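Long-range contacts in alcohol dehydrogenase superfamily protein (Novosphingobium aromaticivorans, PDB 3GAZ), which probably acts as an NADP-dependent oxidoreductase of the medium-chain dehydrogenase/reductase superfamily, built from a GroES-like catalytic domain and a Rossmann-type cofactor domain: residues L94-G99 and T268-L273; D112-A117 and L278-G282; Q147-G151 and A173-R177. One frame throughout, in Å; residues are numbered along the deposited sequence.

Contact 1. Residues L94-G99 and T268-L273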
loop_
_atom_site.group_PDB
_atom_site.type_symbol
_atom_site.label_atom_id
_atom_site.label_comp_id
_atom_site.label_asym_id
_atom_site.label_seq_id
_atom_site.Cartn_x
_atom_site.Cartn_y
_atom_site.Cartn_z
ATOM N N LEU A 94 -12.268 6.163 8.789
ATOM C CA LEU A 94 -11.360 6.379 7.665
ATOM C C LEU A 94 -10.628 5.050 7.621
ATOM O O LEU A 94 -9.809 4.763 8.493
ATOM C CB LEU A 94 -10.392 7.521 7.982
ATOM C CG LEU A 94 -9.198 7.715 7.041
ATOM C CD1 LEU A 94 -9.671 7.702 5.592
ATOM C CD2 LEU A 94 -8.499 9.033 7.383
ATOM N N THR A 95 -10.917 4.245 6.602
ATOM C CA THR A 95 -10.357 2.905 6.544
ATOM C C THR A 95 -9.464 2.458 5.389
ATOM O O THR A 95 -8.712 1.500 5.542
ATOM C CB THR A 95 -11.493 1.903 6.642
ATOM O OG1 THR A 95 -12.274 1.976 5.437
ATOM C CG2 THR A 95 -12.407 2.253 7.841
ATOM N N GLY A 96 -9.548 3.106 4.232
ATOM C CA GLY A 96 -8.708 2.664 3.132
ATOM C C GLY A 96 -8.711 3.602 1.946
ATOM O O GLY A 96 -8.825 4.815 2.113
ATOM N N GLY A 97 -8.582 3.042 0.748
ATOM C CA GLY A 97 -8.577 3.868 -0.445
ATOM C C GLY A 97 -7.191 4.385 -0.784
ATOM O O GLY A 97 -6.990 5.001 -1.833
ATOM N N VAL A 98 -6.238 4.130 0.105
ATOM C CA VAL A 98 -4.852 4.556 -0.091
ATOM C C VAL A 98 -3.874 3.473 0.370
ATOM O O VAL A 98 -4.250 2.541 1.081
ATOM C CB VAL A 98 -4.537 5.836 0.703
ATOM C CG1 VAL A 98 -5.458 6.966 0.269
ATOM C CG2 VAL A 98 -4.681 5.562 2.203
ATOM N N GLY A 99 -2.615 3.605 -0.043
ATOM C CA GLY A 99 -1.586 2.657 0.351
ATOM C C GLY A 99 -1.867 1.196 0.056
ATOM O O GLY A 99 -1.353 0.314 0.748
ATOM N N THR A 268 -2.699 13.411 7.279
ATOM C CA THR A 268 -3.429 12.306 7.895
ATOM C C THR A 268 -3.148 10.923 7.320
ATOM O O THR A 268 -3.217 9.921 8.035
ATOM C CB THR A 268 -4.949 12.586 7.813
ATOM O OG1 THR A 268 -5.222 13.854 8.423
ATOM C CG2 THR A 268 -5.755 11.516 8.528
ATOM N N LEU A 269 -2.816 10.859 6.040
ATOM C CA LEU A 269 -2.580 9.570 5.392
ATOM C C LEU A 269 -1.442 8.721 5.938
ATOM O O LEU A 269 -1.485 7.491 5.805
ATOM C CB LEU A 269 -2.350 9.764 3.893
ATOM C CG LEU A 269 -3.379 10.569 3.093
ATOM C CD1 LEU A 269 -3.047 10.489 1.612
ATOM C CD2 LEU A 269 -4.752 10.023 3.369
ATOM N N HIS A 270 -0.427 9.353 6.530
ATOM C CA HIS A 270 0.716 8.598 7.044
ATOM C C HIS A 270 0.301 7.410 7.892
ATOM O O HIS A 270 0.866 6.324 7.774
ATOM C CB HIS A 270 1.685 9.494 7.840
ATOM C CG HIS A 270 2.912 8.773 8.325
ATOM N ND1 HIS A 270 3.026 8.277 9.604
ATOM C CD2 HIS A 270 4.037 8.392 7.671
ATOM C CE1 HIS A 270 4.167 7.614 9.720
ATOM N NE2 HIS A 270 4.795 7.669 8.561
ATOM N N THR A 271 -0.695 7.612 8.738
ATOM C CA THR A 271 -1.166 6.538 9.602
ATOM C C THR A 271 -1.556 5.291 8.830
ATOM O O THR A 271 -1.224 4.175 9.226
ATOM C CB THR A 271 -2.367 6.994 10.414
ATOM O OG1 THR A 271 -1.931 7.984 11.345
ATOM C CG2 THR A 271 -3.011 5.818 11.145
ATOM N N LEU A 272 -2.277 5.487 7.733
ATOM C CA LEU A 272 -2.710 4.363 6.908
ATOM C C LEU A 272 -1.627 3.835 5.982
ATOM O O LEU A 272 -1.609 2.657 5.659
ATOM C CB LEU A 272 -3.928 4.756 6.067
ATOM C CG LEU A 272 -5.244 5.121 6.780
ATOM C CD1 LEU A 272 -6.326 5.457 5.779
ATOM C CD2 LEU A 272 -5.698 3.946 7.598
ATOM N N LEU A 273 -0.725 4.708 5.554
ATOM C CA LEU A 273 0.342 4.302 4.631
ATOM C C LEU A 273 1.470 3.551 5.315
ATOM O O LEU A 273 2.114 2.699 4.715
ATOM C CB LEU A 273 0.919 5.536 3.923
ATOM C CG LEU A 273 -0.066 6.306 3.024
ATOM C CD1 LEU A 273 0.565 7.599 2.573
ATOM C CD2 LEU A 273 -0.420 5.474 1.822
#

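Contact 2. Residues D112-A117 and L278-G282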
loop_
_atom_site.group_PDB
_atom_site.type_symbol
_atom_site.label_atom_id
_atom_site.label_comp_id
_atom_site.label_asym_id
_atom_site.label_seq_id
_atom_site.Cartn_x
_atom_site.Cartn_y
_atom_site.Cartn_z
ATOM N N ASP A 112 -9.360 -3.004 10.257
ATOM C CA ASP A 112 -8.708 -3.106 11.559
ATOM C C ASP A 112 -9.614 -2.358 12.534
ATOM O O ASP A 112 -9.902 -1.175 12.334
ATOM C CB ASP A 112 -7.330 -2.440 11.508
ATOM C CG ASP A 112 -6.550 -2.599 12.803
ATOM O OD1 ASP A 112 -7.073 -2.235 13.880
ATOM O OD2 ASP A 112 -5.400 -3.086 12.740
ATOM N N ALA A 113 -10.051 -3.050 13.583
ATOM C CA ALA A 113 -10.955 -2.481 14.579
ATOM C C ALA A 113 -10.528 -1.119 15.121
ATOM O O ALA A 113 -11.370 -0.275 15.422
ATOM C CB ALA A 113 -11.138 -3.467 15.737
ATOM N N ARG A 114 -9.224 -0.905 15.236
ATOM C CA ARG A 114 -8.692 0.351 15.761
ATOM C C ARG A 114 -9.059 1.588 14.944
ATOM O O ARG A 114 -9.065 2.705 15.469
ATOM C CB ARG A 114 -7.175 0.253 15.882
ATOM C CG ARG A 114 -6.706 -0.750 16.929
ATOM C CD ARG A 114 -5.198 -0.899 16.899
ATOM N NE ARG A 114 -4.751 -1.632 15.719
ATOM C CZ ARG A 114 -3.478 -1.898 15.442
ATOM N NH1 ARG A 114 -2.518 -1.486 16.260
ATOM N NH2 ARG A 114 -3.167 -2.589 14.354
ATOM N N LEU A 115 -9.358 1.387 13.665
ATOM C CA LEU A 115 -9.718 2.484 12.775
ATOM C C LEU A 115 -11.193 2.869 12.881
ATOM O O LEU A 115 -11.606 3.921 12.385
ATOM C CB LEU A 115 -9.419 2.098 11.325
ATOM C CG LEU A 115 -7.959 1.865 10.926
ATOM C CD1 LEU A 115 -7.893 1.368 9.482
ATOM C CD2 LEU A 115 -7.173 3.154 11.088
ATOM N N LEU A 116 -11.978 2.018 13.531
ATOM C CA LEU A 116 -13.410 2.244 13.669
ATOM C C LEU A 116 -13.890 2.805 14.997
ATOM O O LEU A 116 -13.228 2.681 16.026
ATOM C CB LEU A 116 -14.160 0.939 13.400
ATOM C CG LEU A 116 -14.065 0.386 11.978
ATOM C CD1 LEU A 116 -14.628 -1.019 11.944
ATOM C CD2 LEU A 116 -14.813 1.306 11.020
ATOM N N ALA A 117 -15.069 3.416 14.946
ATOM C CA ALA A 117 -15.725 3.985 16.114
ATOM C C ALA A 117 -17.221 3.841 15.866
ATOM O O ALA A 117 -17.674 3.895 14.716
ATOM C CB ALA A 117 -15.357 5.455 16.272
ATOM N N LEU A 278 -2.525 3.801 14.531
ATOM C CA LEU A 278 -3.856 3.392 14.086
ATOM C C LEU A 278 -4.930 3.633 15.138
ATOM O O LEU A 278 -6.044 4.036 14.812
ATOM C CB LEU A 278 -3.860 1.910 13.701
ATOM C CG LEU A 278 -3.877 1.581 12.206
ATOM C CD1 LEU A 278 -2.709 2.262 11.508
ATOM C CD2 LEU A 278 -3.817 0.069 12.018
ATOM N N ALA A 279 -4.594 3.375 16.397
ATOM C CA ALA A 279 -5.543 3.555 17.492
ATOM C C ALA A 279 -6.011 5.001 17.642
ATOM O O ALA A 279 -7.141 5.255 18.062
ATOM C CB ALA A 279 -4.925 3.070 18.797
ATOM N N HIS A 280 -5.139 5.946 17.308
ATOM C CA HIS A 280 -5.472 7.364 17.419
ATOM C C HIS A 280 -6.664 7.723 16.526
ATOM O O HIS A 280 -7.426 8.640 16.833
ATOM C CB HIS A 280 -4.251 8.211 17.039
ATOM C CG HIS A 280 -4.417 9.676 17.300
ATOM N ND1 HIS A 280 -4.871 10.171 18.504
ATOM C CD2 HIS A 280 -4.154 10.756 16.525
ATOM C CE1 HIS A 280 -4.882 11.492 18.459
ATOM N NE2 HIS A 280 -4.452 11.871 17.269
ATOM N N PHE A 281 -6.826 7.000 15.420
ATOM C CA PHE A 281 -7.930 7.268 14.501
ATOM C C PHE A 281 -9.284 7.024 15.153
ATOM O O PHE A 281 -10.134 7.914 15.169
ATOM C CB PHE A 281 -7.790 6.418 13.237
ATOM C CG PHE A 281 -7.019 7.095 12.138
ATOM C CD1 PHE A 281 -6.082 8.082 12.432
ATOM C CD2 PHE A 281 -7.238 6.755 10.808
ATOM C CE1 PHE A 281 -5.374 8.723 11.414
ATOM C CE2 PHE A 281 -6.539 7.386 9.787
ATOM C CZ PHE A 281 -5.603 8.376 10.091
ATOM N N GLY A 282 -9.484 5.821 15.681
ATOM C CA GLY A 282 -10.743 5.511 16.338
ATOM C C GLY A 282 -10.979 6.449 17.509
ATOM O O GLY A 282 -12.113 6.822 17.811
HETATM O O HOH W 1 -8.848 3.178 18.309
#

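Contact 3. Residues Q147-G151 and A173-R177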
loop_
_atom_site.group_PDB
_atom_site.type_symbol
_atom_site.label_atom_id
_atom_site.label_comp_id
_atom_site.label_asym_id
_atom_site.label_seq_id
_atom_site.Cartn_x
_atom_site.Cartn_y
_atom_site.Cartn_z
ATOM N N GLN A 147 -2.995 22.517 19.527
ATOM C CA GLN A 147 -3.561 22.469 20.870
ATOM C C GLN A 147 -4.420 23.704 21.136
ATOM O O GLN A 147 -4.241 24.387 22.147
ATOM C CB GLN A 147 -2.442 22.395 21.916
ATOM C CG GLN A 147 -1.706 21.064 21.949
ATOM C CD GLN A 147 -0.233 21.203 21.621
ATOM O OE1 GLN A 147 0.509 21.901 22.317
ATOM N NE2 GLN A 147 0.201 20.537 20.556
ATOM N N VAL A 148 -5.343 23.990 20.223
ATOM C CA VAL A 148 -6.216 25.148 20.362
ATOM C C VAL A 148 -6.761 25.232 21.787
ATOM O O VAL A 148 -7.268 24.246 22.328
ATOM C CB VAL A 148 -7.387 25.090 19.341
ATOM C CG1 VAL A 148 -8.282 23.892 19.625
ATOM C CG2 VAL A 148 -8.177 26.392 19.378
ATOM N N GLN A 149 -6.632 26.413 22.390
ATOM C CA GLN A 149 -7.080 26.655 23.760
ATOM C C GLN A 149 -8.340 27.516 23.835
ATOM O O GLN A 149 -8.632 28.310 22.938
ATOM C CB GLN A 149 -5.985 27.365 24.566
ATOM C CG GLN A 149 -4.668 26.618 24.709
ATOM C CD GLN A 149 -4.805 25.327 25.488
ATOM O OE1 GLN A 149 -5.201 24.298 24.942
ATOM N NE2 GLN A 149 -4.485 25.378 26.775
ATOM N N ASP A 150 -9.071 27.364 24.933
ATOM C CA ASP A 150 -10.284 28.134 25.166
ATOM C C ASP A 150 -9.944 29.626 25.165
ATOM O O ASP A 150 -9.009 30.055 25.835
ATOM C CB ASP A 150 -10.889 27.736 26.518
ATOM C CG ASP A 150 -12.064 28.602 26.909
ATOM O OD1 ASP A 150 -13.076 28.613 26.176
ATOM O OD2 ASP A 150 -11.972 29.278 27.954
ATOM N N GLY A 151 -10.689 30.412 24.397
ATOM C CA GLY A 151 -10.435 31.841 24.355
ATOM C C GLY A 151 -9.530 32.334 23.237
ATOM O O GLY A 151 -9.440 33.539 23.004
ATOM N N ALA A 173 -16.374 24.335 19.743
ATOM C CA ALA A 173 -16.632 23.438 20.860
ATOM C C ALA A 173 -15.539 23.536 21.920
ATOM O O ALA A 173 -15.806 23.376 23.108
ATOM C CB ALA A 173 -16.746 22.004 20.360
ATOM N N ARG A 174 -14.310 23.810 21.494
ATOM C CA ARG A 174 -13.202 23.905 22.436
ATOM C C ARG A 174 -13.026 25.290 23.060
ATOM O O ARG A 174 -12.005 25.568 23.691
ATOM C CB ARG A 174 -11.908 23.443 21.764
ATOM C CG ARG A 174 -11.992 21.998 21.283
ATOM C CD ARG A 174 -10.697 21.522 20.653
ATOM N NE ARG A 174 -9.667 21.210 21.641
ATOM C CZ ARG A 174 -9.682 20.143 22.436
ATOM N NH1 ARG A 174 -10.681 19.272 22.370
ATOM N NH2 ARG A 174 -8.689 19.940 23.290
ATOM N N GLY A 175 -14.025 26.150 22.871
ATOM C CA GLY A 175 -14.004 27.479 23.460
ATOM C C GLY A 175 -13.326 28.629 22.739
ATOM O O GLY A 175 -13.216 29.722 23.295
ATOM N N ALA A 176 -12.885 28.414 21.508
ATOM C CA ALA A 176 -12.211 29.476 20.771
ATOM C C ALA A 176 -13.178 30.446 20.108
ATOM O O ALA A 176 -14.347 30.132 19.902
ATOM C CB ALA A 176 -11.294 28.865 19.717
ATOM N N ARG A 177 -12.683 31.638 19.792
ATOM C CA ARG A 177 -13.483 32.638 19.100
ATOM C C ARG A 177 -13.126 32.396 17.644
ATOM O O ARG A 177 -12.022 32.720 17.204
ATOM C CB ARG A 177 -13.088 34.050 19.534
ATOM C CG ARG A 177 -13.519 34.383 20.953
ATOM C CD ARG A 177 -13.615 35.889 21.155
ATOM N NE ARG A 177 -14.270 36.545 20.022
ATOM C CZ ARG A 177 -15.456 36.195 19.525
ATOM N NH1 ARG A 177 -16.136 35.187 20.056
ATOM N NH2 ARG A 177 -15.959 36.852 18.488
#

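Contact 1. Residues L94-G99 and T268-L273
Segment 94-99 leaves the end of strand 90-94 as an irregular loop, while 268-273 runs into the short helix 270-274, with L273 N bonded to L269 O at 2.9 Å. The two backbones come closest at one end, where the CA atoms of G99 and L273 are 5.0 Å apart. G99 has positive phi, and a side chain there would run into L273 CD2, which already sits 3.4 Å from G99 CA. Its lack of a CB thus lets loop and helix close up here.

L272 is the central side chain: its CD1 lies 3.9 Å from both L94 CG and V98 CG2, so the leucine fills the bay made as the loop bends through G96 and G97. V98 also meets L269, with CG1 to CD2 at 4.4 Å, and L94 CD2 reaches T268 CG2 at 3.9 Å. The hydroxyl of T268 turns to T137 and E140 on helix 132-145, whose P132, L133 and I136 pack on L94.

The contact joins a loop of the GroES-like region to the helix after the last Rossmann-sheet strand, 262-265. With no hydrogen bond or salt bridge between the segments, it rests on buried aliphatic packing, on shape and the exclusion of water.

Contact 2. Residues D112-A117 and L278-G282
A single carbonyl within the 3-10 turn 113-115, R114 O, is where the polar contacts between the two segments meet. It accepts a weak hydrogen bond from G282 N (3.2 Å, 127° at the hydrogen), and a water lies 2.9 Å from R114 O and 2.7 Å from A279 O, bridging the two carbonyls. The approach is close because G282 has no side chain: a CB there would clash with both R114 O and L116 O, and the CA atoms of L115 and G282 are 4.8 Å apart.

D112 shapes the turn. Its OD1 accepts from R114 N at 2.9 Å, an Asx turn, and from R114 NE at 3.0 Å, while D112 OD2 forms a salt bridge with R114 NH2 at 2.8 Å. One face of the guanidinium so held is covered by L278, whose CD2 lies 3.6 Å from R114 NH2. Beneath, L115 CD2 packs against L278 CG (3.8 Å) and F281 CD2 (3.6 Å).

Near the surface, R114 also packs on D323 of the second subunit. Deeper in, L115 and F281 both meet L272 of helix 270-274, and F281 reaches L94 at the end of strand 90-94. A117 pairs through its backbone with F92 of that strand. The first turn of helix 278-293 thus packs on the 3-10 link between strands 108-112 and 116-118 of the GroES-like region.

Contact 3. Residues Q147-G151 and A173-R177
Both segments are loops leading into neighbouring parallel strands, 153-157 and 177-182, of a Rossmann-type domain, and 173-177 completes the beta-alpha-beta crossover that runs through helix 162-173. That helix ends in a Schellman motif with G175, at positive phi, as its C-prime residue.

R174 and V148 bury the most surface. The arginine lays its aliphatic part along the valine, with R174 CD 3.5 Å from V148 CG1, and continues onto W139 and V143 of helix 132-145. V148 CG2 also packs on A176 CB at 4.0 Å, and both residues touch V154 of strand 153-157.

G175 comes next in buried area. A CB on it would collide with D150 OD1, which lies 3.1 Å from G175 CA, so the missing side chain lets the turn press against D150. Beside it, D150 CA approaches R174 O at 3.4 Å as a CA-H...O contact. The one hydrogen bond between the segments runs from G151 N to G175 O, 2.8 Å long with 156° at the hydrogen.

From the N terminus, the chain first supplies 94-99 and 112-117, on the strands and loops of the GroES-like region. It then crosses into the Rossmann-type domain, where contact 3 closes a short loop around strand 153-157 and helix 162-173. After the last parallel strand, 262-265, the chain returns to complete contact 1 with helix 270-274 and then contact 2 with helix 278-293. Contacts 1 and 2 therefore cross, and contact 3 lies within the long excursion that each spans. The first two touch, notably through L94 and F281, and bring two consecutive helices against the loop after strand 90-94 and the turn before strand 116-118; contact 3 stands apart, its centre about 28 Å from that of contact 1.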